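Long-range contacts in Serine/threonine-protein kinase/endoribonuclease IRE1 (PDB 2BE1), which senses unfolded proteins in the endoplasmic reticulum lumen through its lumenal domain, the part present here, and in response splices HAC1 precursor mRNA with its endoribonuclease domain: residues R2-L7 and L205-S210; S8-L13 and F249-D254; R86-T91 and F175-H180; S92-K97 and K113-S118. All blocks are in the same frame, centred on the assembly; numbering follows the deposited sequence.

Interaction 1: R2-L7 and L205-S210; sequences RSLNEL and LQNTFS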
loop_
_atom_site.group_PDB
_atom_site.type_symbol
_atom_site.label_atom_id
_atom_site.label_comp_id
_atom_site.label_asym_id
_atom_site.label_seq_id
_atom_site.Cartn_x
_atom_site.Cartn_y
_atom_site.Cartn_z
ATOM N N ARG A 2 13.968 24.022 -4.336
ATOM C CA ARG A 2 14.950 23.428 -3.365
ATOM C C ARG A 2 14.874 24.054 -1.959
ATOM O O ARG A 2 14.977 23.355 -0.959
ATOM C CB ARG A 2 16.394 23.440 -3.907
ATOM C CG ARG A 2 16.819 24.804 -4.472
ATOM C CD ARG A 2 18.318 24.975 -4.404
ATOM N NE ARG A 2 18.779 25.301 -3.043
ATOM C CZ ARG A 2 20.053 25.224 -2.616
ATOM N NH1 ARG A 2 21.039 24.819 -3.432
ATOM N NH2 ARG A 2 20.356 25.555 -1.356
ATOM N N SER A 3 14.687 25.363 -1.890
ATOM C CA SER A 3 14.498 26.025 -0.617
ATOM C C SER A 3 13.261 26.896 -0.665
ATOM O O SER A 3 13.233 27.911 -1.397
ATOM C CB SER A 3 15.682 26.923 -0.313
ATOM O OG SER A 3 15.241 28.112 0.362
ATOM N N LEU A 4 12.267 26.526 0.148
ATOM C CA LEU A 4 10.944 27.157 0.133
ATOM C C LEU A 4 11.158 28.636 0.207
ATOM O O LEU A 4 10.341 29.451 -0.274
ATOM C CB LEU A 4 10.110 26.706 1.341
ATOM C CG LEU A 4 8.722 27.334 1.543
ATOM C CD1 LEU A 4 7.708 26.823 0.521
ATOM C CD2 LEU A 4 8.285 27.065 2.959
ATOM N N ASN A 5 12.284 28.964 0.820
ATOM C CA ASN A 5 12.642 30.323 0.996
ATOM C C ASN A 5 12.412 31.192 -0.237
ATOM O O ASN A 5 11.499 32.020 -0.226
ATOM C CB ASN A 5 14.055 30.434 1.452
ATOM C CG ASN A 5 14.291 31.741 2.005
ATOM O OD1 ASN A 5 13.499 32.206 2.847
ATOM N ND2 ASN A 5 15.310 32.429 1.488
ATOM N N GLU A 6 13.210 30.997 -1.295
ATOM C CA GLU A 6 12.834 31.538 -2.599
ATOM C C GLU A 6 11.540 30.856 -3.054
ATOM O O GLU A 6 11.455 29.619 -2.986
ATOM C CB GLU A 6 13.906 31.254 -3.633
ATOM C CG GLU A 6 13.595 31.931 -4.996
ATOM C CD GLU A 6 12.636 31.121 -5.945
ATOM O OE1 GLU A 6 13.007 29.967 -6.345
ATOM O OE2 GLU A 6 11.539 31.657 -6.312
ATOM N N LEU A 7 10.562 31.647 -3.520
ATOM C CA LEU A 7 9.269 31.173 -4.067
ATOM C C LEU A 7 8.179 32.139 -3.629
ATOM O O LEU A 7 8.073 32.369 -2.422
ATOM C CB LEU A 7 8.930 29.758 -3.573
ATOM C CG LEU A 7 9.110 28.485 -4.446
ATOM C CD1 LEU A 7 10.186 28.614 -5.487
ATOM C CD2 LEU A 7 9.362 27.205 -3.631
ATOM N N LEU A 205 8.313 20.570 5.666
ATOM C CA LEU A 205 9.093 20.866 6.881
ATOM C C LEU A 205 9.632 22.300 6.968
ATOM O O LEU A 205 10.016 22.764 8.022
ATOM C CB LEU A 205 10.243 19.895 7.055
ATOM C CG LEU A 205 9.860 18.471 7.398
ATOM C CD1 LEU A 205 8.922 17.855 6.289
ATOM C CD2 LEU A 205 11.174 17.680 7.565
ATOM N N GLN A 206 9.676 23.015 5.871
ATOM C CA GLN A 206 10.222 24.336 5.964
ATOM C C GLN A 206 9.110 25.286 6.268
ATOM O O GLN A 206 9.331 26.297 6.936
ATOM C CB GLN A 206 10.869 24.744 4.659
ATOM C CG GLN A 206 11.969 23.827 4.201
ATOM C CD GLN A 206 12.571 24.291 2.889
ATOM O OE1 GLN A 206 12.942 23.459 2.058
ATOM N NE2 GLN A 206 12.677 25.629 2.691
ATOM N N ASN A 207 7.917 24.971 5.759
ATOM C CA ASN A 207 6.712 25.820 5.958
ATOM C C ASN A 207 6.154 25.725 7.404
ATOM O O ASN A 207 4.960 25.453 7.693
ATOM C CB ASN A 207 5.647 25.503 4.929
ATOM C CG ASN A 207 4.760 26.647 4.691
ATOM O OD1 ASN A 207 3.592 26.479 4.331
ATOM N ND2 ASN A 207 5.290 27.842 4.908
ATOM N N THR A 208 7.094 25.959 8.305
ATOM C CA THR A 208 6.892 25.934 9.723
ATOM C C THR A 208 5.806 26.929 10.237
ATOM O O THR A 208 5.069 26.625 11.158
ATOM C CB THR A 208 8.260 26.115 10.399
ATOM O OG1 THR A 208 8.108 25.786 11.772
ATOM C CG2 THR A 208 8.863 27.571 10.191
ATOM N N PHE A 209 5.709 28.097 9.625
ATOM C CA PHE A 209 4.649 29.037 9.946
ATOM C C PHE A 209 4.504 29.932 8.732
ATOM O O PHE A 209 5.490 30.154 8.011
ATOM C CB PHE A 209 4.972 29.861 11.204
ATOM C CG PHE A 209 6.256 30.606 11.103
ATOM C CD1 PHE A 209 6.327 31.831 10.382
ATOM C CD2 PHE A 209 7.425 30.080 11.688
ATOM C CE1 PHE A 209 7.557 32.552 10.243
ATOM C CE2 PHE A 209 8.683 30.780 11.568
ATOM C CZ PHE A 209 8.746 32.033 10.848
ATOM N N SER A 210 3.287 30.437 8.507
ATOM C CA SER A 210 2.950 31.150 7.270
ATOM C C SER A 210 3.966 32.251 6.952
ATOM O O SER A 210 4.281 33.040 7.818
ATOM C CB SER A 210 1.519 31.699 7.336
ATOM O OG SER A 210 0.641 30.818 6.654
#
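The flat carboxamide of Gln206 meets the backbone N and CB of Leu4, while the methyl CD2 of the same leucine packs on the backbone N and CB of Asn207. Asn207 is the centre of an inverse gamma turn, in which Thr208 N donates to Gln206 O over 2.6 Å; Gln206 and this turn centre are the residues of segment 205-210 that touch Leu4. Gln206 is extended beyond CG, and its amide carbon CD comes 3.5 Å from Leu4 N and 3.8 Å from Leu4 CB. Its amide is probably modelled turned over; with the group reversed, the oxygen would face Leu4 N and a hydrogen bond could form there. The apolar half of the contact belongs to the Leu4 side chain. Neither segment is helix or strand here: a loop near the N terminus meets the loop that follows helix 201-204. Leu4 also packs on Phe252 and Val263, and Asn207 likewise touches Val263, so the two loops share a seat on neighbouring strands of the sheet. At the turn itself, Leu4 CD2 lies 3.5 Å from Asn207 N and 3.6 Å from Asn207 CB.

Interaction 2: S8-L13 and F249-D254; sequences SLSDIL and FDVFND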
loop_
_atom_site.group_PDB
_atom_site.type_symbol
_atom_site.label_atom_id
_atom_site.label_comp_id
_atom_site.label_asym_id
_atom_site.label_seq_id
_atom_site.Cartn_x
_atom_site.Cartn_y
_atom_site.Cartn_z
ATOM N N SER A 8 7.395 32.722 -4.558
ATOM C CA SER A 8 6.228 33.563 -4.147
ATOM C C SER A 8 5.238 32.742 -3.389
ATOM O O SER A 8 4.955 31.617 -3.774
ATOM C CB SER A 8 5.406 34.119 -5.306
ATOM O OG SER A 8 6.196 34.827 -6.202
ATOM N N LEU A 9 4.695 33.288 -2.324
ATOM C CA LEU A 9 3.560 32.660 -1.773
ATOM C C LEU A 9 2.415 33.183 -2.614
ATOM O O LEU A 9 2.187 34.349 -2.718
ATOM C CB LEU A 9 3.459 32.986 -0.303
ATOM C CG LEU A 9 2.259 32.627 0.554
ATOM C CD1 LEU A 9 1.835 31.184 0.463
ATOM C CD2 LEU A 9 2.723 32.896 1.920
ATOM N N SER A 10 1.731 32.297 -3.284
ATOM C CA SER A 10 0.598 32.664 -4.070
ATOM C C SER A 10 -0.539 33.149 -3.194
ATOM O O SER A 10 -0.565 32.933 -1.981
ATOM C CB SER A 10 0.153 31.434 -4.848
ATOM O OG SER A 10 -1.009 31.674 -5.606
ATOM N N ASP A 11 -1.497 33.799 -3.821
ATOM C CA ASP A 11 -2.685 34.226 -3.130
ATOM C C ASP A 11 -3.749 33.165 -3.098
ATOM O O ASP A 11 -4.750 33.287 -2.409
ATOM C CB ASP A 11 -3.220 35.429 -3.842
ATOM C CG ASP A 11 -2.649 36.667 -3.303
ATOM O OD1 ASP A 11 -2.877 37.734 -3.916
ATOM O OD2 ASP A 11 -1.975 36.541 -2.247
ATOM N N ILE A 12 -3.549 32.128 -3.882
ATOM C CA ILE A 12 -4.470 31.039 -3.869
ATOM C C ILE A 12 -4.121 30.125 -2.728
ATOM O O ILE A 12 -2.958 30.004 -2.343
ATOM C CB ILE A 12 -4.402 30.232 -5.137
ATOM C CG1 ILE A 12 -4.388 31.147 -6.359
ATOM C CG2 ILE A 12 -5.585 29.286 -5.200
ATOM C CD1 ILE A 12 -5.466 32.203 -6.356
ATOM N N LEU A 13 -5.145 29.484 -2.189
ATOM C CA LEU A 13 -5.012 28.569 -1.096
ATOM C C LEU A 13 -5.974 27.507 -1.499
ATOM O O LEU A 13 -6.994 27.790 -2.136
ATOM C CB LEU A 13 -5.534 29.204 0.174
ATOM C CG LEU A 13 -4.982 28.846 1.548
ATOM C CD1 LEU A 13 -5.439 29.897 2.519
ATOM C CD2 LEU A 13 -5.561 27.572 1.994
ATOM N N PHE A 249 -4.138 23.727 1.756
ATOM C CA PHE A 249 -2.759 23.901 1.167
ATOM C C PHE A 249 -2.366 25.298 0.784
ATOM O O PHE A 249 -3.168 26.037 0.194
ATOM C CB PHE A 249 -2.534 23.041 -0.037
ATOM C CG PHE A 249 -2.691 21.586 0.227
ATOM C CD1 PHE A 249 -3.870 20.900 -0.128
ATOM C CD2 PHE A 249 -1.655 20.867 0.807
ATOM C CE1 PHE A 249 -3.996 19.499 0.092
ATOM C CE2 PHE A 249 -1.768 19.473 1.041
ATOM C CZ PHE A 249 -2.955 18.789 0.698
ATOM N N ASP A 250 -1.123 25.653 1.135
ATOM C CA ASP A 250 -0.460 26.893 0.663
ATOM C C ASP A 250 -0.025 26.628 -0.764
ATOM O O ASP A 250 0.268 25.490 -1.095
ATOM C CB ASP A 250 0.723 27.277 1.564
ATOM C CG ASP A 250 0.300 28.186 2.727
ATOM O OD1 ASP A 250 -0.852 28.657 2.715
ATOM O OD2 ASP A 250 1.083 28.473 3.670
ATOM N N VAL A 251 -0.049 27.625 -1.640
ATOM C CA VAL A 251 0.575 27.428 -2.983
ATOM C C VAL A 251 1.748 28.397 -3.294
ATOM O O VAL A 251 1.605 29.579 -3.283
ATOM C CB VAL A 251 -0.482 27.208 -4.186
ATOM C CG1 VAL A 251 -1.867 27.557 -3.794
ATOM C CG2 VAL A 251 -0.100 27.922 -5.451
ATOM N N PHE A 252 2.922 27.879 -3.525
ATOM C CA PHE A 252 4.020 28.744 -3.830
ATOM C C PHE A 252 4.316 28.830 -5.328
ATOM O O PHE A 252 3.876 27.976 -6.113
ATOM C CB PHE A 252 5.242 28.268 -3.081
ATOM C CG PHE A 252 5.162 28.508 -1.616
ATOM C CD1 PHE A 252 4.220 27.866 -0.847
ATOM C CD2 PHE A 252 6.030 29.401 -0.994
ATOM C CE1 PHE A 252 4.146 28.113 0.519
ATOM C CE2 PHE A 252 5.950 29.643 0.383
ATOM C CZ PHE A 252 5.011 28.994 1.129
ATOM N N ASN A 253 5.047 29.872 -5.723
ATOM C CA ASN A 253 5.420 30.087 -7.121
ATOM C C ASN A 253 6.909 30.059 -7.250
ATOM O O ASN A 253 7.610 30.840 -6.609
ATOM C CB ASN A 253 4.942 31.441 -7.655
ATOM C CG ASN A 253 3.419 31.609 -7.604
ATOM O OD1 ASN A 253 2.678 30.694 -7.973
ATOM N ND2 ASN A 253 2.944 32.799 -7.169
ATOM N N ASP A 254 7.393 29.153 -8.082
ATOM C CA ASP A 254 8.788 29.179 -8.484
ATOM C C ASP A 254 8.899 30.181 -9.594
ATOM O O ASP A 254 8.479 29.907 -10.716
ATOM C CB ASP A 254 9.235 27.822 -9.018
ATOM C CG ASP A 254 10.740 27.686 -9.077
ATOM O OD1 ASP A 254 11.242 26.574 -8.741
ATOM O OD2 ASP A 254 11.403 28.689 -9.433
HETATM O O HOH W 1 -0.859 30.776 -0.823
#
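Leu9 holds CG anti to its backbone N (chi1 172°), while Phe252 turns its CG to the side of its own N (chi1 -71°), and the two side chains meet on one face of the sheet. Leu9 CD1 sits over a face of the Phe252 ring, offset toward the rim and 4.1 Å from the centroid, a CH-pi contact. On the other face Ser8 and Asn253 lie side by side, their CB atoms 3.6 Å apart. These two residues form a hydrogen-bonded antiparallel pair: Asn253 N donates to Ser8 O over 2.6 Å, and the return bond from Ser8 N to Asn253 O is weak. Leu9 and Phe252 make the non-hydrogen-bonded pair that follows. Strands 8-17 and 245-254 are neighbours within a five-stranded antiparallel sheet, with 22-26 beyond the first and 259-264 beyond the second. The first strand turns a corner at Asp11, and Ser10 OG accepts from Ile12 N at 3.1 Å, an ST turn. An alanine at Ser10 would probably leave Ile12 N without this acceptor and the corner less firmly held. Where the strands part, a water donates to Ser10 O and Ile12 O and accepts a weak bond from Val251 N. Val251 packs at the same corner, its CG1 3.9 Å from Ile12 CB. Asp250, near Leu9 CD1 through its CG, directs its carboxylate to a salt bridge with Arg27.

Interaction 3: R86-T91 and F175-H180; sequences RQLVST and FELGIH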
loop_
_atom_site.group_PDB
_atom_site.type_symbol
_atom_site.label_atom_id
_atom_site.label_comp_id
_atom_site.label_asym_id
_atom_site.label_seq_id
_atom_site.Cartn_x
_atom_site.Cartn_y
_atom_site.Cartn_z
ATOM N N ARG A 86 -4.015 4.135 7.993
ATOM C CA ARG A 86 -2.821 3.812 7.217
ATOM C C ARG A 86 -2.202 2.629 7.912
ATOM O O ARG A 86 -2.085 1.550 7.353
ATOM C CB ARG A 86 -1.818 4.971 7.161
ATOM C CG ARG A 86 -0.355 4.507 6.961
ATOM C CD ARG A 86 0.632 5.629 6.837
ATOM N NE ARG A 86 0.720 6.027 5.437
ATOM C CZ ARG A 86 0.153 7.125 4.882
ATOM N NH1 ARG A 86 -0.565 8.047 5.583
ATOM N NH2 ARG A 86 0.319 7.339 3.568
ATOM N N GLN A 87 -1.868 2.841 9.173
ATOM C CA GLN A 87 -1.188 1.859 9.965
ATOM C C GLN A 87 -1.863 0.517 9.953
ATOM O O GLN A 87 -1.204 -0.483 9.888
ATOM C CB GLN A 87 -1.091 2.366 11.377
ATOM C CG GLN A 87 -0.428 1.452 12.400
ATOM C CD GLN A 87 -1.002 1.758 13.787
ATOM O OE1 GLN A 87 -1.802 0.956 14.336
ATOM N NE2 GLN A 87 -0.677 2.977 14.328
ATOM N N LEU A 88 -3.175 0.468 10.019
ATOM C CA LEU A 88 -3.816 -0.840 9.924
ATOM C C LEU A 88 -3.621 -1.545 8.567
ATOM O O LEU A 88 -3.066 -2.612 8.501
ATOM C CB LEU A 88 -5.289 -0.723 10.285
ATOM C CG LEU A 88 -5.806 -1.710 11.318
ATOM C CD1 LEU A 88 -5.028 -1.598 12.623
ATOM C CD2 LEU A 88 -7.193 -1.281 11.528
ATOM N N VAL A 89 -4.068 -0.921 7.496
ATOM C CA VAL A 89 -3.830 -1.369 6.153
ATOM C C VAL A 89 -2.398 -1.813 6.002
ATOM O O VAL A 89 -2.145 -2.830 5.387
ATOM C CB VAL A 89 -4.073 -0.252 5.131
ATOM C CG1 VAL A 89 -3.499 -0.622 3.773
ATOM C CG2 VAL A 89 -5.577 0.090 5.031
ATOM N N SER A 90 -1.453 -1.062 6.572
ATOM C CA SER A 90 -0.020 -1.380 6.403
ATOM C C SER A 90 0.397 -2.512 7.250
ATOM O O SER A 90 1.584 -2.696 7.399
ATOM C CB SER A 90 0.928 -0.258 6.839
ATOM O OG SER A 90 0.544 1.058 6.386
ATOM N N THR A 91 -0.515 -3.243 7.870
ATOM C CA THR A 91 -0.065 -4.423 8.544
ATOM C C THR A 91 -1.032 -5.551 8.247
ATOM O O THR A 91 -1.305 -6.378 9.102
ATOM C CB THR A 91 0.212 -4.212 10.053
ATOM O OG1 THR A 91 -0.964 -4.491 10.760
ATOM C CG2 THR A 91 0.621 -2.803 10.403
ATOM N N PHE A 175 -7.021 4.849 1.074
ATOM C CA PHE A 175 -6.938 3.603 1.800
ATOM C C PHE A 175 -8.281 2.901 1.826
ATOM O O PHE A 175 -9.349 3.530 1.601
ATOM C CB PHE A 175 -6.560 3.894 3.232
ATOM C CG PHE A 175 -5.257 4.550 3.380
ATOM C CD1 PHE A 175 -5.149 5.898 3.238
ATOM C CD2 PHE A 175 -4.118 3.809 3.689
ATOM C CE1 PHE A 175 -3.929 6.500 3.397
ATOM C CE2 PHE A 175 -2.901 4.419 3.865
ATOM C CZ PHE A 175 -2.809 5.751 3.716
ATOM N N GLU A 176 -8.229 1.610 2.171
ATOM C CA GLU A 176 -9.434 0.831 2.282
ATOM C C GLU A 176 -9.161 -0.386 3.071
ATOM O O GLU A 176 -8.544 -1.281 2.586
ATOM C CB GLU A 176 -9.773 0.405 0.914
ATOM C CG GLU A 176 -10.997 -0.382 0.732
ATOM C CD GLU A 176 -11.215 -0.481 -0.777
ATOM O OE1 GLU A 176 -10.789 -1.539 -1.372
ATOM O OE2 GLU A 176 -11.709 0.556 -1.350
ATOM N N LEU A 177 -9.622 -0.395 4.304
ATOM C CA LEU A 177 -9.427 -1.499 5.220
ATOM C C LEU A 177 -10.713 -2.302 5.266
ATOM O O LEU A 177 -11.802 -1.727 5.294
ATOM C CB LEU A 177 -9.135 -0.944 6.595
ATOM C CG LEU A 177 -8.926 -2.100 7.517
ATOM C CD1 LEU A 177 -7.437 -2.295 7.682
ATOM C CD2 LEU A 177 -9.598 -1.701 8.802
ATOM N N GLY A 178 -10.597 -3.619 5.265
ATOM C CA GLY A 178 -11.767 -4.454 5.233
ATOM C C GLY A 178 -11.553 -5.415 6.347
ATOM O O GLY A 178 -10.629 -6.179 6.284
ATOM N N ILE A 179 -12.373 -5.382 7.389
ATOM C CA ILE A 179 -12.241 -6.411 8.421
ATOM C C ILE A 179 -13.386 -7.428 8.437
ATOM O O ILE A 179 -14.548 -7.050 8.435
ATOM C CB ILE A 179 -11.897 -5.835 9.767
ATOM C CG1 ILE A 179 -12.495 -6.695 10.840
ATOM C CG2 ILE A 179 -12.378 -4.428 9.878
ATOM C CD1 ILE A 179 -11.761 -6.614 12.084
ATOM N N HIS A 180 -13.006 -8.720 8.382
ATOM C CA HIS A 180 -13.923 -9.871 8.157
ATOM C C HIS A 180 -13.963 -10.859 9.266
ATOM O O HIS A 180 -13.194 -11.780 9.321
ATOM C CB HIS A 180 -13.647 -10.600 6.848
ATOM C CG HIS A 180 -13.859 -9.738 5.641
ATOM N ND1 HIS A 180 -14.772 -8.686 5.623
ATOM C CD2 HIS A 180 -13.272 -9.754 4.413
ATOM C CE1 HIS A 180 -14.742 -8.101 4.434
ATOM N NE2 HIS A 180 -13.838 -8.728 3.682
#
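The carbonyl oxygen of Arg86, whose side chain lies against Phe175, accepts two bonds from Ser90: one from the backbone N and one from OG, each 2.8 Å to Arg86 O. The hydroxyl approaches from above the carbonyl plane. Both bonds close the last turn of helix 85-89, Ser90 being the first residue to leave helical geometry. Across the contact, the Arg86 chain bends at chi3 (-88°). Its guanidinium stands almost perpendicular to the Phe175 ring, the planes 85° apart. The ring thus presents its rim: Phe175 CZ lies 3.4 Å above the guanidinium plane, over its centre, and Arg86 NH2 lies in the plane of the ring at its edge. NH1 of the same guanidinium forms a salt bridge with Asp66, which holds the flat group in place beside the ring. An alanine at Arg86 would probably leave Asp66 without its charged mate and Phe175 CZ without the flat group beside it, CB and the backbone alone still touching the ring. Further along the helix, Val89 CG2 touches the edge of the same ring, 4.2 Å from Phe175 CD2. Leu177 packs on Leu88 and Val89, its CD1 3.6 Å from Val89 N and its CD2 3.7 Å from Leu88 CD2. Val89 and Leu177 run past each other in opposite directions. Phe175 and Leu177 point to the helix while Glu176 between them points away, an in-out alternation. The arrangement is a short helix packed on an antiparallel sheet through one side of segment 175-180.

Interaction 4: S92-K97 and K113-S118; sequences SPLHLK and KVYTGS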
loop_
_atom_site.group_PDB
_atom_site.type_symbol
_atom_site.label_atom_id
_atom_site.label_comp_id
_atom_site.label_asym_id
_atom_site.label_seq_id
_atom_site.Cartn_x
_atom_site.Cartn_y
_atom_site.Cartn_z
ATOM N N SER A 92 -1.537 -5.575 7.009
ATOM C CA SER A 92 -2.295 -6.715 6.467
ATOM C C SER A 92 -1.381 -7.673 5.750
ATOM O O SER A 92 -0.240 -7.386 5.519
ATOM C CB SER A 92 -3.303 -6.269 5.429
ATOM O OG SER A 92 -3.577 -4.921 5.538
ATOM N N PRO A 93 -1.888 -8.828 5.379
ATOM C CA PRO A 93 -3.137 -9.304 5.874
ATOM C C PRO A 93 -2.820 -9.883 7.198
ATOM O O PRO A 93 -1.774 -10.513 7.359
ATOM C CB PRO A 93 -3.539 -10.402 4.887
ATOM C CG PRO A 93 -2.370 -10.694 4.077
ATOM C CD PRO A 93 -1.284 -9.721 4.392
ATOM N N LEU A 94 -3.699 -9.620 8.148
ATOM C CA LEU A 94 -3.556 -10.120 9.490
ATOM C C LEU A 94 -4.727 -11.009 9.753
ATOM O O LEU A 94 -5.875 -10.631 9.498
ATOM C CB LEU A 94 -3.541 -8.960 10.468
ATOM C CG LEU A 94 -3.397 -9.216 11.953
ATOM C CD1 LEU A 94 -2.357 -10.268 12.254
ATOM C CD2 LEU A 94 -2.997 -7.878 12.516
ATOM N N HIS A 95 -4.428 -12.208 10.226
ATOM C CA HIS A 95 -5.450 -13.119 10.651
ATOM C C HIS A 95 -5.222 -13.324 12.104
ATOM O O HIS A 95 -4.094 -13.578 12.505
ATOM C CB HIS A 95 -5.330 -14.435 9.929
ATOM C CG HIS A 95 -6.286 -15.470 10.426
ATOM N ND1 HIS A 95 -5.998 -16.294 11.492
ATOM C CD2 HIS A 95 -7.534 -15.806 10.021
ATOM C CE1 HIS A 95 -7.021 -17.101 11.716
ATOM N NE2 HIS A 95 -7.966 -16.829 10.836
ATOM N N LEU A 96 -6.277 -13.199 12.904
ATOM C CA LEU A 96 -6.122 -13.336 14.346
ATOM C C LEU A 96 -7.233 -14.160 14.907
ATOM O O LEU A 96 -8.382 -13.808 14.739
ATOM C CB LEU A 96 -6.060 -11.971 15.035
ATOM C CG LEU A 96 -5.779 -11.999 16.541
ATOM C CD1 LEU A 96 -4.915 -13.216 17.040
ATOM C CD2 LEU A 96 -5.174 -10.646 16.948
ATOM N N LYS A 97 -6.875 -15.254 15.574
ATOM C CA LYS A 97 -7.852 -16.176 16.144
ATOM C C LYS A 97 -7.906 -16.136 17.672
ATOM O O LYS A 97 -7.410 -17.052 18.315
ATOM C CB LYS A 97 -7.553 -17.583 15.677
ATOM C CG LYS A 97 -8.722 -18.501 15.813
ATOM C CD LYS A 97 -8.417 -19.869 15.223
ATOM C CE LYS A 97 -9.549 -20.846 15.523
ATOM N NZ LYS A 97 -9.401 -22.158 14.826
ATOM N N LYS A 113 -11.004 -12.661 13.561
ATOM C CA LYS A 113 -11.049 -11.705 12.446
ATOM C C LYS A 113 -9.882 -11.915 11.422
ATOM O O LYS A 113 -8.854 -12.553 11.715
ATOM C CB LYS A 113 -11.011 -10.258 12.979
ATOM C CG LYS A 113 -12.292 -9.727 13.563
ATOM C CD LYS A 113 -12.278 -9.868 15.078
ATOM C CE LYS A 113 -13.674 -9.763 15.733
ATOM N NZ LYS A 113 -13.751 -10.919 16.732
ATOM N N VAL A 114 -10.070 -11.371 10.219
ATOM C CA VAL A 114 -9.012 -11.259 9.207
ATOM C C VAL A 114 -9.011 -9.875 8.527
ATOM O O VAL A 114 -10.033 -9.438 7.998
ATOM C CB VAL A 114 -9.054 -12.443 8.177
ATOM C CG1 VAL A 114 -10.344 -12.533 7.471
ATOM C CG2 VAL A 114 -8.007 -12.268 7.144
ATOM N N TYR A 115 -7.869 -9.190 8.569
ATOM C CA TYR A 115 -7.757 -7.798 8.094
ATOM C C TYR A 115 -7.060 -7.736 6.764
ATOM O O TYR A 115 -5.871 -7.980 6.662
ATOM C CB TYR A 115 -6.974 -6.941 9.073
ATOM C CG TYR A 115 -7.589 -6.884 10.445
ATOM C CD1 TYR A 115 -7.646 -8.019 11.249
ATOM C CD2 TYR A 115 -8.113 -5.685 10.968
ATOM C CE1 TYR A 115 -8.206 -7.974 12.546
ATOM C CE2 TYR A 115 -8.670 -5.620 12.258
ATOM C CZ TYR A 115 -8.701 -6.782 13.036
ATOM O OH TYR A 115 -9.221 -6.819 14.304
ATOM N N THR A 116 -7.817 -7.436 5.730
ATOM C CA THR A 116 -7.251 -7.274 4.426
ATOM C C THR A 116 -7.297 -5.825 4.066
ATOM O O THR A 116 -8.262 -5.125 4.325
ATOM C CB THR A 116 -7.984 -8.041 3.376
ATOM O OG1 THR A 116 -9.312 -7.546 3.271
ATOM C CG2 THR A 116 -8.046 -9.408 3.769
ATOM N N GLY A 117 -6.227 -5.362 3.451
ATOM C CA GLY A 117 -6.132 -3.938 3.111
ATOM C C GLY A 117 -6.121 -3.559 1.638
ATOM O O GLY A 117 -6.444 -4.388 0.762
ATOM N N SER A 118 -5.743 -2.305 1.372
ATOM C CA SER A 118 -5.695 -1.801 0.035
ATOM C C SER A 118 -5.443 -0.336 0.126
ATOM O O SER A 118 -6.120 0.403 0.867
ATOM C CB SER A 118 -7.008 -2.117 -0.671
ATOM O OG SER A 118 -7.395 -1.058 -1.480
#
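Backbone hydrogen bonds carry this contact: Tyr115 N donates to Leu94 O over 2.6 Å and Leu94 N returns a bond to Tyr115 O at 3.1 Å. The second pair is less even, with Leu96 N to Lys113 O at 2.9 Å and a weak bond back from Lys113 N to Leu96 O. Strands 94-97 and 113-116 are therefore antiparallel neighbours. Weaker CA-H...O contacts join Pro93 CA to Tyr115 O and Val114 CA to Leu94 O, so both carbonyls of the Leu94-Tyr115 pair receive a second approach. Among the side chains, Leu94 and Tyr115 share one face, CB to CB 4.2 Å, and the Tyr115 ring turns its edge to Leu94 O, which lies in its plane. On the other face His95 CD2 lies 4.1 Å from Val114 CB. Three polar ends have partners outside the two segments: His95 NE2 bonds to Glu112, Lys113 pairs with Asp111, and Ser92 OG bonds to Val89 O. Pro93 and Leu94 also pack on the second subunit. Backbone bonds thus set the register of a strand pair that lies where, at Ser118, the sheet runs on into the second subunit of this homodimer.

From the N terminus, segment 2-7 meets 205-210 in interaction 1, and the very next residues, 8-13, reach further on to 249-254 in interaction 2. These two loops cross, since their segments alternate along the chain, and the contacts touch through Leu4 and Phe252, joining the N-terminal end to the five-stranded sheet. Interaction 3 falls within both loops, closing 86-91 against 175-180, and interaction 4 falls within interaction 3, pairing 92-97 with 113-118. Interactions 3 and 4 meet in the second sheet, where strands 112-127 and 167-179 are neighbours. Their centres are about 8 Å apart, whereas those of interactions 2 and 4 are about 42 Å apart.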